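Local atomic coordinates of vacuolar protein-sorting-associated protein 25 (Homo sapiens, PDB entry 3HTU), a protein that serves as a subunit of the ESCRT-II complex, needed to form multivesicular bodies and sort endosomal cargo into them, here represented by its C-terminal winged-helix domain. Residues N35-D38 / T39-E42. Numbering follows the deposited sequence.
Sequences NGED and TEDE
E40 lays its side chain back against the carbonyl oxygens of G36 and E37, across a turn closed by its own backbone: E40 N donates to E37 O at 3.2 Å, approaching from above the carbonyl plane at a C=O...N angle of 110°. From CB outward, the side chain of E40 runs from one carbonyl oxygen to the other and then to the E37 backbone. E40 CB rests 3.4 Å from E37 O; E40 CG lies tightly against G36 O, 2.9 Å away, a short contact rather than a hydrogen bond; CD stays near the same oxygen. At the tip, E40 OE1 comes within 3.6 Å of E37 CA. The chain is extended beyond CG (chi2 -175°), and this carries the carboxylate past the turn to lie alongside E37. The two side chains point the same way, their carboxylate planes 43° apart, with OE1 of E37 and OE1 of E40 separated by 4.6 Å. Such like charges probably repel mildly, a cost that glutamates can bear on this exposed surface. G36 O, meanwhile, accepts a hydrogen bond from H45 NE2.

T39 suits the buried side of the loop because it offers both a methyl and a hydroxyl. Its CG2 packs 4.1 Å from G36 N, where glycine brings no side chain of its own, while OG1, anti to the backbone N, is hydrogen-bonded to L33 O in the preceding helix. D38, whose CB points away from T39-E42 overall, also touches W17 of helix 7-19. Two successive type I beta turns, E37 to E40, closed by the E40 N to E37 O bond, and T39 to E42, begin the acidic surface loop linking helices 30-35 and 49-61 of this winged-helix domain.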
ATOM      1  N   ASN A  35       4.704   5.145   0.115  1.00 32.41           N
ATOM      2  CA  ASN A  35       5.713   5.842  -0.706  1.00 33.75           C
ATOM      3  C   ASN A  35       5.225   6.209  -2.110  1.00 34.78           C
ATOM      4  O   ASN A  35       6.020   6.678  -2.945  1.00 34.65           O
ATOM      5  CB  ASN A  35       7.003   5.024  -0.850  1.00 33.54           C
ATOM      6  CG  ASN A  35       7.547   4.500   0.473  1.00 34.09           C
ATOM      7  OD1 ASN A  35       8.457   5.084   1.053  1.00 35.19           O
ATOM      8  ND2 ASN A  35       7.031   3.369   0.921  1.00 32.36           N
ATOM      9  N   GLY A  36       3.937   6.004  -2.377  1.00 35.55           N
ATOM     10  CA  GLY A  36       3.370   6.304  -3.696  1.00 37.23           C
ATOM     11  C   GLY A  36       3.122   7.790  -3.913  1.00 38.18           C
ATOM     12  O   GLY A  36       3.410   8.606  -3.036  1.00 38.00           O
ATOM     13  N   GLU A  37       2.595   8.134  -5.088  1.00 39.07           N
ATOM     14  CA  GLU A  37       2.277   9.524  -5.431  1.00 40.36           C
ATOM     15  C   GLU A  37       0.935   9.982  -4.868  1.00 40.70           C
ATOM     16  O   GLU A  37       0.811  11.108  -4.359  1.00 40.19           O
ATOM     17  CB  GLU A  37       2.267   9.723  -6.950  1.00 40.69           C
ATOM     18  CG  GLU A  37       3.633  10.049  -7.542  1.00 42.28           C
ATOM     19  CD  GLU A  37       3.633  11.288  -8.426  1.00 43.68           C
ATOM     20  OE1 GLU A  37       4.699  11.582  -9.009  1.00 45.29           O
ATOM     21  OE2 GLU A  37       2.587  11.970  -8.537  1.00 43.31           O
ATOM     22  N   ASP A  38      -0.063   9.104  -4.964  1.00 41.16           N
ATOM     23  CA  ASP A  38      -1.454   9.452  -4.658  1.00 41.84           C
ATOM     24  C   ASP A  38      -1.683   9.689  -3.169  1.00 42.46           C
ATOM     25  O   ASP A  38      -2.668  10.312  -2.773  1.00 42.56           O
ATOM     26  CB  ASP A  38      -2.389   8.357  -5.178  1.00 41.72           C
ATOM     27  CG  ASP A  38      -2.279   8.163  -6.689  1.00 42.27           C
ATOM     28  OD1 ASP A  38      -2.286   9.177  -7.425  1.00 41.09           O
ATOM     29  OD2 ASP A  38      -2.174   6.998  -7.136  1.00 42.30           O
ATOM     30  N   THR A  39      -0.756   9.202  -2.354  1.00 43.04           N
ATOM     31  CA  THR A  39      -0.889   9.270  -0.899  1.00 43.84           C
ATOM     32  C   THR A  39       0.175  10.182  -0.267  1.00 44.54           C
ATOM     33  O   THR A  39       0.315  10.230   0.958  1.00 44.41           O
ATOM     34  CB  THR A  39      -0.843   7.845  -0.293  1.00 43.62           C
ATOM     35  OG1 THR A  39      -0.965   7.912   1.133  1.00 43.92           O
ATOM     36  CG2 THR A  39       0.456   7.159  -0.657  1.00 43.18           C
ATOM     37  N   GLU A  40       0.907  10.907  -1.119  1.00 45.61           N
ATOM     38  CA  GLU A  40       2.078  11.705  -0.711  1.00 46.78           C
ATOM     39  C   GLU A  40       1.819  12.756   0.363  1.00 47.09           C
ATOM     40  O   GLU A  40       2.709  13.072   1.156  1.00 47.15           O
ATOM     41  CB  GLU A  40       2.757  12.352  -1.926  1.00 46.64           C
ATOM     42  CG  GLU A  40       3.823  11.474  -2.553  1.00 47.15           C
ATOM     43  CD  GLU A  40       4.585  12.138  -3.689  1.00 47.61           C
ATOM     44  OE1 GLU A  40       5.232  11.403  -4.464  1.00 48.92           O
ATOM     45  OE2 GLU A  40       4.549  13.381  -3.807  1.00 48.38           O
ATOM     46  N   ASP A  41       0.603  13.293   0.387  1.00 47.69           N
ATOM     47  CA  ASP A  41       0.250  14.340   1.343  1.00 47.94           C
ATOM     48  C   ASP A  41      -0.512  13.816   2.570  1.00 47.57           C
ATOM     49  O   ASP A  41      -0.875  14.589   3.457  1.00 47.62           O
ATOM     50  CB  ASP A  41      -0.537  15.448   0.634  1.00 48.39           C
ATOM     51  CG  ASP A  41       0.303  16.190  -0.386  1.00 49.30           C
ATOM     52  OD1 ASP A  41       1.136  17.033   0.027  1.00 50.27           O
ATOM     53  OD2 ASP A  41       0.131  15.932  -1.600  1.00 50.04           O
ATOM     54  N   GLU A  42      -0.741  12.504   2.618  1.00 46.87           N
ATOM     55  CA  GLU A  42      -1.467  11.882   3.731  1.00 46.15           C
ATOM     56  C   GLU A  42      -0.615  11.646   4.976  1.00 45.01           C
ATOM     57  O   GLU A  42       0.611  11.502   4.891  1.00 44.58           O
ATOM     58  CB  GLU A  42      -2.139  10.576   3.283  1.00 46.63           C
ATOM     59  CG  GLU A  42      -3.666  10.582   3.384  1.00 48.04           C
ATOM     60  CD  GLU A  42      -4.335  11.734   2.641  1.00 50.86           C
ATOM     61  OE1 GLU A  42      -5.558  11.917   2.842  1.00 52.40           O
ATOM     62  OE2 GLU A  42      -3.658  12.450   1.859  1.00 51.07           O
TER